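Local coordinates for possible atls1-like light-inducible protein (Prochlorococcus marinus, PDB 2XCZ) that is a member of the macrophage migration inhibitory factor family, a group of small alpha/beta proteins that assemble as trimers, at residues V60-I65 with I95-E100; A28-K33 with Q74-L79; P11-A16 with T40-G45; N5-V10 with V46-S51. All coordinates share one frame; numbering follows the deposited sequence. Where two conformers were deposited one is given.

Contact 1 of 4, residues V60-I65 with I95-E100; sequences VEVKSI and IYIGFE
Backbone pairing of two neighbouring parallel strands, V60-S64 and I95-E100, makes this contact in the buried part of the main sheet. V60 N donates to Y96 O, and G98 N returns to V60 O at 2.8 Å. V62 N then gives to G98 O, E100 N to V62 O, and S64 N to E100 O. CA-H...O contacts accompany these bonds, as where I97 CA lies 3.2 Å from V60 O. The strands are the two ends of a beta-alpha-beta crossover through helix 72-88, a unit of the MIF fold. V60, V62, I97 and F99 point to the face this helix covers. V62 CG2 packs on I97 CG2 at 3.7 Å. V62 CB comes obliquely to F99 CD1 at 3.8 Å, and I97 CG2 sits over one face of the F99 ring, offset toward the rim. E61, K63 and E100 take the other face. K63 bends at its end (chi4 -51°), and K63 NZ lies 2.8 Å from E100 OE1 in a salt bridge. It meets the oxygen from above the carboxylate plane. Water 1 accepts from K63 NZ and donates to G98 O. Y96 and I97 pair antiparallel with a strand of the second subunit.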
loop_
_atom_site.group_PDB
_atom_site.type_symbol
_atom_site.label_atom_id
_atom_site.label_comp_id
_atom_site.label_asym_id
_atom_site.label_seq_id
_atom_site.Cartn_x
_atom_site.Cartn_y
_atom_site.Cartn_z
ATOM N N VAL A 60 -8.589 0.786 3.625
ATOM C CA VAL A 60 -8.512 1.855 2.630
ATOM C C VAL A 60 -7.311 2.740 2.916
ATOM O O VAL A 60 -7.083 3.103 4.060
ATOM C CB VAL A 60 -9.769 2.746 2.693
ATOM C CG1 VAL A 60 -9.760 3.798 1.555
ATOM C CG2 VAL A 60 -11.047 1.881 2.631
ATOM N N GLU A 61 -6.551 3.097 1.886
ATOM C CA GLU A 61 -5.601 4.200 2.081
ATOM C C GLU A 61 -6.046 5.446 1.335
ATOM O O GLU A 61 -6.473 5.374 0.180
ATOM C CB GLU A 61 -4.172 3.819 1.761
ATOM C CG GLU A 61 -3.949 3.135 0.489
ATOM C CD GLU A 61 -2.459 3.063 0.133
ATOM O OE1 GLU A 61 -1.605 2.858 1.043
ATOM O OE2 GLU A 61 -2.156 3.197 -1.060
ATOM N N VAL A 62 -6.002 6.568 2.043
ATOM C CA VAL A 62 -6.337 7.848 1.476
ATOM C C VAL A 62 -5.140 8.772 1.594
ATOM O O VAL A 62 -4.577 8.901 2.668
ATOM C CB VAL A 62 -7.546 8.493 2.186
ATOM C CG1 VAL A 62 -7.771 9.930 1.684
ATOM C CG2 VAL A 62 -8.806 7.657 1.956
ATOM N N LYS A 63 -4.762 9.404 0.482
ATOM C CA LYS A 63 -3.698 10.412 0.500
ATOM C C LYS A 63 -4.166 11.679 -0.194
ATOM O O LYS A 63 -4.971 11.650 -1.120
ATOM C CB LYS A 63 -2.406 9.900 -0.154
ATOM C CG LYS A 63 -1.823 8.650 0.486
ATOM C CD LYS A 63 -0.509 8.279 -0.185
ATOM C CE LYS A 63 0.048 6.961 0.341
ATOM N NZ LYS A 63 0.132 6.897 1.839
ATOM N N SER A 64 -3.644 12.807 0.269
ATOM C CA SER A 64 -3.926 14.081 -0.362
ATOM C C SER A 64 -2.770 15.024 -0.100
ATOM O O SER A 64 -2.078 14.892 0.922
ATOM C CB SER A 64 -5.203 14.691 0.227
ATOM O OG SER A 64 -5.576 15.850 -0.498
ATOM N N ILE A 65 -2.550 15.960 -1.029
ATOM C CA ILE A 65 -1.680 17.087 -0.758
ATOM C C ILE A 65 -2.558 18.108 -0.036
ATOM O O ILE A 65 -3.378 18.799 -0.650
ATOM C CB ILE A 65 -1.040 17.678 -2.044
ATOM C CG1 ILE A 65 -0.119 16.658 -2.722
ATOM C CG2 ILE A 65 -0.235 18.942 -1.695
ATOM C CD1 ILE A 65 0.317 17.071 -4.125
ATOM N N ILE A 95 -14.168 -1.517 8.780
ATOM C CA ILE A 95 -13.392 -0.723 7.811
ATOM C C ILE A 95 -12.332 0.114 8.518
ATOM O O ILE A 95 -12.638 0.823 9.481
ATOM C CB ILE A 95 -14.313 0.203 6.969
ATOM C CG1 ILE A 95 -15.378 -0.637 6.234
ATOM C CG2 ILE A 95 -13.464 1.066 6.012
ATOM C CD1 ILE A 95 -16.408 0.179 5.494
ATOM N N TYR A 96 -11.084 -0.002 8.055
ATOM C CA TYR A 96 -9.998 0.870 8.504
ATOM C C TYR A 96 -9.556 1.755 7.351
ATOM O O TYR A 96 -9.528 1.317 6.197
ATOM C CB TYR A 96 -8.793 0.041 8.940
ATOM C CG TYR A 96 -8.749 -0.370 10.394
ATOM C CD1 TYR A 96 -9.669 0.117 11.315
ATOM C CD2 TYR A 96 -7.725 -1.190 10.859
ATOM C CE1 TYR A 96 -9.595 -0.236 12.668
ATOM C CE2 TYR A 96 -7.652 -1.558 12.198
ATOM C CZ TYR A 96 -8.579 -1.070 13.094
ATOM O OH TYR A 96 -8.506 -1.405 14.435
ATOM N N ILE A 97 -9.199 2.995 7.679
ATOM C CA ILE A 97 -8.660 3.930 6.706
ATOM C C ILE A 97 -7.358 4.511 7.213
ATOM O O ILE A 97 -7.323 5.124 8.305
ATOM C CB ILE A 97 -9.649 5.085 6.371
ATOM C CG1 ILE A 97 -11.023 4.537 5.941
ATOM C CG2 ILE A 97 -9.065 5.974 5.278
ATOM C CD1 ILE A 97 -12.105 5.615 5.913
ATOM N N GLY A 98 -6.292 4.360 6.424
ATOM C CA GLY A 98 -5.019 5.043 6.742
ATOM C C GLY A 98 -4.902 6.315 5.922
ATOM O O GLY A 98 -4.897 6.260 4.678
ATOM N N PHE A 99 -4.786 7.454 6.610
ATOM C CA PHE A 99 -4.657 8.765 5.949
ATOM C C PHE A 99 -3.209 9.255 5.930
ATOM O O PHE A 99 -2.464 9.027 6.887
ATOM C CB PHE A 99 -5.468 9.835 6.709
ATOM C CG PHE A 99 -6.955 9.696 6.578
ATOM C CD1 PHE A 99 -7.643 10.348 5.548
ATOM C CD2 PHE A 99 -7.676 8.936 7.494
ATOM C CE1 PHE A 99 -9.008 10.241 5.440
ATOM C CE2 PHE A 99 -9.060 8.816 7.405
ATOM C CZ PHE A 99 -9.740 9.458 6.365
ATOM N N GLU A 100 -2.836 9.982 4.876
ATOM C CA GLU A 100 -1.544 10.668 4.828
ATOM C C GLU A 100 -1.724 12.014 4.115
ATOM O O GLU A 100 -2.323 12.082 3.042
ATOM C CB GLU A 100 -0.515 9.810 4.086
ATOM C CG GLU A 100 0.890 10.402 4.037
ATOM C CD GLU A 100 1.909 9.420 3.481
ATOM O OE1 GLU A 100 1.806 9.038 2.293
ATOM O OE2 GLU A 100 2.816 9.016 4.240
HETATM O O HOH W 1 -2.386 6.818 3.085
#

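Contact 2 of 4, residues A28-K33 with Q74-L79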
loop_
_atom_site.group_PDB
_atom_site.type_symbol
_atom_site.label_atom_id
_atom_site.label_comp_id
_atom_site.label_asym_id
_atom_site.label_seq_id
_atom_site.Cartn_x
_atom_site.Cartn_y
_atom_site.Cartn_z
ATOM N N ALA A 28 -13.737 14.282 -4.593
ATOM C CA ALA A 28 -13.291 15.572 -5.146
ATOM C C ALA A 28 -14.029 16.738 -4.470
ATOM O O ALA A 28 -13.413 17.720 -4.045
ATOM C CB ALA A 28 -13.493 15.613 -6.648
ATOM N N GLU A 29 -15.347 16.608 -4.369
ATOM C CA GLU A 29 -16.167 17.671 -3.825
ATOM C C GLU A 29 -15.840 17.906 -2.359
ATOM O O GLU A 29 -15.661 19.052 -1.939
ATOM C CB GLU A 29 -17.650 17.365 -3.997
ATOM C CG GLU A 29 -18.512 18.611 -3.819
ATOM C CD GLU A 29 -19.745 18.380 -2.969
ATOM O OE1 GLU A 29 -19.998 17.218 -2.555
ATOM O OE2 GLU A 29 -20.461 19.375 -2.713
ATOM N N LEU A 30 -15.737 16.827 -1.582
ATOM C CA LEU A 30 -15.446 16.955 -0.158
ATOM C C LEU A 30 -14.084 17.595 0.112
ATOM O O LEU A 30 -13.955 18.453 1.002
ATOM C CB LEU A 30 -15.566 15.601 0.560
ATOM C CG LEU A 30 -15.250 15.563 2.066
ATOM C CD1 LEU A 30 -16.084 16.596 2.849
ATOM C CD2 LEU A 30 -15.455 14.159 2.639
ATOM N N LEU A 31 -13.068 17.178 -0.646
ATOM C CA LEU A 31 -11.713 17.706 -0.465
ATOM C C LEU A 31 -11.469 19.056 -1.144
ATOM O O LEU A 31 -10.416 19.672 -0.954
ATOM C CB LEU A 31 -10.674 16.685 -0.929
ATOM C CG LEU A 31 -10.640 15.373 -0.144
ATOM C CD1 LEU A 31 -9.512 14.513 -0.701
ATOM C CD2 LEU A 31 -10.446 15.622 1.347
ATOM N N GLY A 32 -12.423 19.505 -1.951
ATOM C CA GLY A 32 -12.245 20.754 -2.693
ATOM C C GLY A 32 -11.152 20.653 -3.757
ATOM O O GLY A 32 -10.453 21.631 -4.039
ATOM N N LYS A 33 -11.003 19.465 -4.338
ATOM C CA LYS A 33 -10.037 19.223 -5.405
ATOM C C LYS A 33 -10.748 18.995 -6.734
ATOM O O LYS A 33 -11.822 18.387 -6.763
ATOM C CB LYS A 33 -9.183 17.994 -5.071
ATOM C CG LYS A 33 -8.357 18.136 -3.819
ATOM C CD LYS A 33 -6.910 18.441 -4.133
ATOM C CE LYS A 33 -6.084 18.495 -2.865
ATOM N NZ LYS A 33 -4.615 18.535 -3.160
ATOM N N GLN A 74 -12.341 12.939 9.704
ATOM C CA GLN A 74 -13.642 12.396 10.143
ATOM C C GLN A 74 -14.689 12.383 9.016
ATOM O O GLN A 74 -15.385 11.381 8.808
ATOM C CB GLN A 74 -14.186 13.120 11.393
ATOM C CG GLN A 74 -13.614 12.587 12.708
ATOM C CD GLN A 74 -14.227 13.217 13.974
ATOM O OE1 GLN A 74 -15.196 13.983 13.915
ATOM N NE2 GLN A 74 -13.645 12.886 15.130
ATOM N N GLU A 75 -14.799 13.496 8.294
ATOM C CA GLU A 75 -15.760 13.616 7.216
ATOM C C GLU A 75 -15.462 12.663 6.068
ATOM O O GLU A 75 -16.383 12.100 5.477
ATOM C CB GLU A 75 -15.807 15.062 6.697
ATOM C CG GLU A 75 -16.353 16.045 7.727
ATOM C CD GLU A 75 -16.092 17.497 7.369
ATOM O OE1 GLU A 75 -15.642 17.773 6.237
ATOM O OE2 GLU A 75 -16.339 18.372 8.227
ATOM N N VAL A 76 -14.179 12.495 5.744
ATOM C CA VAL A 76 -13.791 11.550 4.693
ATOM C C VAL A 76 -14.122 10.123 5.144
ATOM O O VAL A 76 -14.670 9.322 4.381
ATOM C CB VAL A 76 -12.296 11.680 4.285
ATOM C CG1 VAL A 76 -11.897 10.560 3.325
ATOM C CG2 VAL A 76 -12.017 13.053 3.638
ATOM N N SER A 77 -13.845 9.819 6.404
ATOM C CA SER A 77 -14.153 8.489 6.913
ATOM C C SER A 77 -15.662 8.217 6.849
ATOM O O SER A 77 -16.085 7.134 6.460
ATOM C CB SER A 77 -13.623 8.320 8.336
ATOM O OG SER A 77 -13.944 7.036 8.821
ATOM N N GLU A 78 -16.468 9.211 7.203
ATOM C CA GLU A 78 -17.913 9.034 7.123
ATOM C C GLU A 78 -18.340 8.737 5.678
ATOM O O GLU A 78 -19.089 7.784 5.431
ATOM C CB GLU A 78 -18.645 10.249 7.704
ATOM C CG GLU A 78 -20.169 10.117 7.742
ATOM C CD GLU A 78 -20.862 11.413 8.144
ATOM O OE1 GLU A 78 -20.228 12.497 8.076
ATOM O OE2 GLU A 78 -22.052 11.348 8.524
ATOM N N LEU A 79 -17.839 9.530 4.733
ATOM C CA LEU A 79 -18.116 9.320 3.311
ATOM C C LEU A 79 -17.699 7.930 2.843
ATOM O O LEU A 79 -18.499 7.186 2.243
ATOM C CB LEU A 79 -17.414 10.390 2.455
ATOM C CG LEU A 79 -17.294 10.110 0.946
ATOM C CD1 LEU A 79 -18.657 10.109 0.232
ATOM C CD2 LEU A 79 -16.323 11.109 0.306
#
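The E75 carboxylate is the flat group that meets L30, and it does so through one oxygen. E75 OE1 lies 3.6 Å from L30 CD1, while OE2 is hydrogen-bonded to S71 OG. No ring takes part across the two segments. The rest of the contact is aliphatic. L30 has CG anti to its backbone N (chi1 178°). Its CD1 meets the E75 side chain, while CD2 lies over the E75-V76 backbone. L30 CD2 lies 3.7 Å from V76 CA and as far from V76 CG2. L79, one turn on, brings its CD2 to 3.9 Å from L30 CD2. V76 CG2 is shared, since L31 CD2 also meets it, at 3.8 Å. The L31 and V76 side chains cross at about a right angle. No hydrogen bond joins the segments. G32 has positive phi, K33 N bonds back to A28 O at 3.0 Å, and G32 N bonds to E29 O. This Schellman motif ends helix 16-31 beside the contact. V76 also packs on F99 of strand 95-101, so it bridges helix 16-31 and the sheet. Two helices packed together on one face of a four-stranded mixed sheet are the core of the MIF fold.

Contact 3 of 4, residues P11-A16 with T40-G45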
loop_
_atom_site.group_PDB
_atom_site.type_symbol
_atom_site.label_atom_id
_atom_site.label_comp_id
_atom_site.label_asym_id
_atom_site.label_seq_id
_atom_site.Cartn_x
_atom_site.Cartn_y
_atom_site.Cartn_z
ATOM N N PRO A 11 -15.854 -10.707 -2.496
ATOM C CA PRO A 11 -15.547 -11.010 -3.894
ATOM C C PRO A 11 -15.629 -9.794 -4.823
ATOM O O PRO A 11 -16.300 -8.810 -4.491
ATOM C CB PRO A 11 -16.641 -12.014 -4.268
ATOM C CG PRO A 11 -17.029 -12.628 -2.973
ATOM C CD PRO A 11 -16.958 -11.532 -1.978
ATOM N N ALA A 12 -14.962 -9.864 -5.971
ATOM C CA ALA A 12 -15.018 -8.786 -6.966
ATOM C C ALA A 12 -16.458 -8.446 -7.348
ATOM O O ALA A 12 -17.319 -9.326 -7.369
ATOM C CB ALA A 12 -14.208 -9.152 -8.178
ATOM N N VAL A 13 -16.731 -7.169 -7.611
ATOM C CA VAL A 13 -18.087 -6.744 -7.994
ATOM C C VAL A 13 -18.162 -6.251 -9.446
ATOM O O VAL A 13 -17.244 -5.599 -9.953
ATOM C CB VAL A 13 -18.707 -5.706 -7.029
ATOM C CG1 VAL A 13 -18.838 -6.290 -5.629
ATOM C CG2 VAL A 13 -17.883 -4.425 -6.997
ATOM N N ALA A 14 -19.256 -6.599 -10.122
ATOM C CA ALA A 14 -19.439 -6.228 -11.521
ATOM C C ALA A 14 -19.435 -4.708 -11.734
ATOM O O ALA A 14 -18.955 -4.231 -12.776
ATOM C CB ALA A 14 -20.720 -6.860 -12.076
ATOM N N ASP A 15 -19.923 -3.956 -10.740
ATOM C CA ASP A 15 -20.039 -2.500 -10.839
ATOM C C ASP A 15 -18.875 -1.728 -10.205
ATOM O O ASP A 15 -19.046 -0.577 -9.805
ATOM C CB ASP A 15 -21.382 -2.012 -10.277
ATOM C CG ASP A 15 -21.571 -2.347 -8.802
ATOM O OD1 ASP A 15 -20.862 -3.238 -8.269
ATOM O OD2 ASP A 15 -22.450 -1.708 -8.171
ATOM N N ALA A 16 -17.695 -2.352 -10.136
ATOM C CA ALA A 16 -16.490 -1.679 -9.613
ATOM C C ALA A 16 -16.261 -0.298 -10.252
ATOM O O ALA A 16 -16.031 0.691 -9.548
ATOM C CB ALA A 16 -15.269 -2.564 -9.795
ATOM N N THR A 40 -8.379 6.528 -7.918
ATOM C CA THR A 40 -9.036 5.534 -7.060
ATOM C C THR A 40 -8.676 4.119 -7.498
ATOM O O THR A 40 -8.300 3.891 -8.648
ATOM C CB THR A 40 -10.605 5.650 -7.058
ATOM O OG1 THR A 40 -11.140 5.055 -8.248
ATOM C CG2 THR A 40 -11.088 7.108 -6.957
ATOM N N SER A 41 -8.789 3.177 -6.572
ATOM C CA SER A 41 -8.691 1.756 -6.925
ATOM C C SER A 41 -9.509 0.871 -5.998
ATOM O O SER A 41 -9.805 1.240 -4.855
ATOM C CB SER A 41 -7.231 1.289 -6.927
ATOM O OG SER A 41 -6.690 1.243 -5.630
ATOM N N LEU A 42 -9.867 -0.309 -6.511
ATOM C CA LEU A 42 -10.577 -1.322 -5.735
ATOM C C LEU A 42 -10.018 -2.706 -6.034
ATOM O O LEU A 42 -10.162 -3.232 -7.155
ATOM C CB LEU A 42 -12.080 -1.298 -6.058
ATOM C CG LEU A 42 -12.950 -2.365 -5.370
ATOM C CD1 LEU A 42 -12.887 -2.263 -3.842
ATOM C CD2 LEU A 42 -14.393 -2.288 -5.881
ATOM N N GLN A 43 -9.384 -3.287 -5.021
ATOM C CA GLN A 43 -8.887 -4.654 -5.099
ATOM C C GLN A 43 -9.704 -5.541 -4.169
ATOM O O GLN A 43 -9.578 -5.469 -2.935
ATOM C CB GLN A 43 -7.400 -4.714 -4.739
ATOM C CG GLN A 43 -6.772 -6.101 -4.904
ATOM C CD GLN A 43 -6.978 -6.674 -6.297
ATOM O OE1 GLN A 43 -6.762 -5.992 -7.298
ATOM N NE2 GLN A 43 -7.401 -7.933 -6.365
ATOM N N CYS A 44 -10.554 -6.374 -4.764
ATOM C CA CYS A 44 -11.364 -7.308 -3.992
ATOM C C CYS A 44 -10.720 -8.704 -3.936
ATOM O O CYS A 44 -9.672 -8.950 -4.560
ATOM C CB CYS A 44 -12.772 -7.400 -4.592
ATOM S SG CYS A 44 -13.766 -5.904 -4.411
ATOM N N GLY A 45 -11.358 -9.600 -3.185
ATOM C CA GLY A 45 -10.930 -10.985 -3.057
ATOM C C GLY A 45 -9.632 -11.235 -2.304
ATOM O O GLY A 45 -9.020 -12.294 -2.444
#
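C44 SG lies anti to the carbonyl carbon (chi1 -68°), which brings it to 3.9 Å from P11 O. L42 has CG anti to its backbone N (chi1 177°), and chi2 near 60° then sets the methyls, of which CD2 meets A16. The closest touch is C44 CB on A12 CA, at 3.5 Å. C44 CB also lies 3.7 Å from P11 C, so it rests against the backbone between P11 and A12. Further along, one methyl of L42 does the work. L42 CD2 packs on A16 CB at 4.0 Å and on V13 CG2 at 4.2 Å. V13 to A16 form a type I turn, which leads from the loop into helix 16-31. This is the start of the crossover that links the parallel strands 3-8 and 39-43. L42 is buried, and it also touches L19 and L20 of that helix and I6 of strand 3-8. T40 and S41 pair antiparallel with a strand of the third subunit. No hydrogen bond joins the two segments, and the backbone of 40-45 bonds instead to strand 3-8 and to V10. Residues 11-16 therefore meet 40-45 through van der Waals contact, with apolar side chains at the helix start.

Contact 4 of 4, residues N5-V10 with V46-S51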
loop_
_atom_site.group_PDB
_atom_site.type_symbol
_atom_site.label_atom_id
_atom_site.label_comp_id
_atom_site.label_asym_id
_atom_site.label_seq_id
_atom_site.Cartn_x
_atom_site.Cartn_y
_atom_site.Cartn_z
ATOM N N ASN A 5 -7.205 4.093 -2.290
ATOM C CA ASN A 5 -6.989 2.701 -2.674
ATOM C C ASN A 5 -7.742 1.799 -1.698
ATOM O O ASN A 5 -7.518 1.874 -0.489
ATOM C CB ASN A 5 -5.485 2.382 -2.646
ATOM C CG ASN A 5 -4.709 3.030 -3.780
ATOM O OD1 ASN A 5 -5.169 3.099 -4.931
ATOM N ND2 ASN A 5 -3.496 3.474 -3.463
ATOM N N ILE A 6 -8.647 0.965 -2.212
ATOM C CA ILE A 6 -9.434 0.079 -1.351
ATOM C C ILE A 6 -8.984 -1.356 -1.540
ATOM O O ILE A 6 -8.837 -1.834 -2.667
ATOM C CB ILE A 6 -10.954 0.189 -1.651
ATOM C CG1 ILE A 6 -11.454 1.640 -1.498
ATOM C CG2 ILE A 6 -11.757 -0.705 -0.709
ATOM C CD1 ILE A 6 -12.761 1.909 -2.272
ATOM N N GLN A 7 -8.763 -2.037 -0.426
ATOM C CA GLN A 7 -8.404 -3.451 -0.418
ATOM C C GLN A 7 -9.483 -4.180 0.396
ATOM O O GLN A 7 -9.631 -3.952 1.604
ATOM C CB GLN A 7 -7.013 -3.584 0.202
ATOM C CG GLN A 7 -6.531 -4.981 0.506
ATOM C CD GLN A 7 -5.464 -4.968 1.581
ATOM O OE1 GLN A 7 -5.719 -5.340 2.728
ATOM N NE2 GLN A 7 -4.268 -4.501 1.227
ATOM N N ALA A 8 -10.258 -5.044 -0.260
ATOM C CA ALA A 8 -11.419 -5.634 0.424
ATOM C C ALA A 8 -11.386 -7.147 0.384
ATOM O O ALA A 8 -10.829 -7.724 -0.544
ATOM C CB ALA A 8 -12.734 -5.099 -0.166
ATOM N N SER A 9 -11.997 -7.771 1.388
ATOM C CA SER A 9 -12.044 -9.222 1.497
ATOM C C SER A 9 -13.166 -9.856 0.675
ATOM O O SER A 9 -13.090 -11.045 0.320
ATOM C CB SER A 9 -12.168 -9.648 2.963
ATOM O OG SER A 9 -13.456 -9.341 3.482
ATOM N N VAL A 10 -14.195 -9.069 0.374
ATOM C CA VAL A 10 -15.371 -9.577 -0.360
ATOM C C VAL A 10 -15.036 -9.876 -1.826
ATOM O O VAL A 10 -14.057 -9.369 -2.366
ATOM C CB VAL A 10 -16.569 -8.600 -0.292
ATOM C CG1 VAL A 10 -17.000 -8.362 1.145
ATOM C CG2 VAL A 10 -16.242 -7.290 -0.995
ATOM N N VAL A 46 -9.207 -10.268 -1.498
ATOM C CA VAL A 46 -7.971 -10.383 -0.731
ATOM C C VAL A 46 -8.236 -11.091 0.604
ATOM O O VAL A 46 -9.136 -10.700 1.355
ATOM C CB VAL A 46 -7.391 -8.981 -0.439
ATOM C CG1 VAL A 46 -6.066 -9.089 0.314
ATOM C CG2 VAL A 46 -7.231 -8.194 -1.732
ATOM N N PRO A 47 -7.489 -12.167 0.887
ATOM C CA PRO A 47 -7.600 -12.795 2.195
ATOM C C PRO A 47 -7.275 -11.782 3.295
ATOM O O PRO A 47 -6.195 -11.158 3.291
ATOM C CB PRO A 47 -6.543 -13.912 2.133
ATOM C CG PRO A 47 -6.493 -14.256 0.697
ATOM C CD PRO A 47 -6.616 -12.941 -0.012
ATOM N N MET A 48 -8.219 -11.600 4.205
ATOM C CA MET A 48 -8.057 -10.643 5.304
ATOM C C MET A 48 -8.686 -11.187 6.570
ATOM O O MET A 48 -9.645 -11.967 6.511
ATOM C CB MET A 48 -8.753 -9.326 4.966
ATOM C CG MET A 48 -8.106 -8.574 3.829
ATOM S SD MET A 48 -8.843 -6.965 3.586
ATOM C CE MET A 48 -8.351 -6.116 5.093
ATOM N N THR A 49 -8.144 -10.788 7.711
ATOM C CA THR A 49 -8.861 -10.932 8.975
ATOM C C THR A 49 -9.047 -9.565 9.633
ATOM O O THR A 49 -8.281 -8.635 9.391
ATOM C CB THR A 49 -8.169 -11.898 9.969
ATOM O OG1 THR A 49 -6.962 -11.312 10.469
ATOM C CG2 THR A 49 -7.858 -13.229 9.304
ATOM N N PHE A 50 -10.087 -9.448 10.451
ATOM C CA PHE A 50 -10.227 -8.315 11.356
ATOM C C PHE A 50 -10.860 -8.858 12.634
ATOM O O PHE A 50 -11.802 -9.659 12.563
ATOM C CB PHE A 50 -11.075 -7.191 10.749
ATOM C CG PHE A 50 -11.152 -5.968 11.614
ATOM C CD1 PHE A 50 -9.986 -5.343 12.069
ATOM C CD2 PHE A 50 -12.385 -5.456 12.007
ATOM C CE1 PHE A 50 -10.044 -4.215 12.875
ATOM C CE2 PHE A 50 -12.458 -4.327 12.820
ATOM C CZ PHE A 50 -11.284 -3.701 13.255
ATOM N N SER A 51 -10.315 -8.452 13.777
ATOM C CA SER A 51 -10.781 -8.940 15.082
ATOM C C SER A 51 -10.625 -10.465 15.171
ATOM O O SER A 51 -11.379 -11.147 15.883
ATOM C CB SER A 51 -12.251 -8.545 15.321
ATOM O OG SER A 51 -12.508 -7.186 15.018
HETATM O O HOH W 2 -11.129 -12.608 1.096
#
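Q7, A8 and S9 meet V46 and M48 where the end of strand 3-8 passes the start of the short strand 48-50. In the MIF fold strand 48-50 lies at a subunit interface, where M48, T49 and F50 pair antiparallel with a strand of the second subunit. Q7 comes first. Its chain leaves with CG anti to the backbone N (chi1 171°), and Q7 CG packs on V46 CG2 at 4.0 Å. The two side chains cross at about a right angle. A8 turns its CB away and takes part through its backbone. A8 O accepts from V46 N in a fairly straight bond of 3.2 Å. The donor is tilted 16° from the carbonyl plane. S9 follows, outside the strand. S9 CA gives a CA-H...O contact to V46 O at 3.3 Å. S9 CB packs on M48 CB at 4.0 Å, and M48 SD lies 3.9 Å from S9 N. The hydroxyl of S9 faces elsewhere and is hydrogen-bonded to T57 N. Water 2 also meets V46 O. That water donates to S9 O at 2.6 Å, and its second bond, to V46 O at 2.8 Å, is weak.

From the N terminus, strand 3-8 opens contact 4 at 5-10, and the following loop opens contact 3 at 11-16. Helix 16-31 then ends in the first half of contact 2. Contact 3 closes at 40-45 and contact 4 at 46-51, so contact 3 is nested inside contact 4. Contact 1 opens only afterwards, at 60-65. Contact 2 closes at 74-79, between the halves of contact 1, and so crosses all three others. Contact 1 closes last, at 95-100. Contacts 1, 3 and 4 each involve strands of the main sheet, and N5 bonds to both E61 and S41. Contact 2 joins the helices, and V76 meets F99 of contact 1.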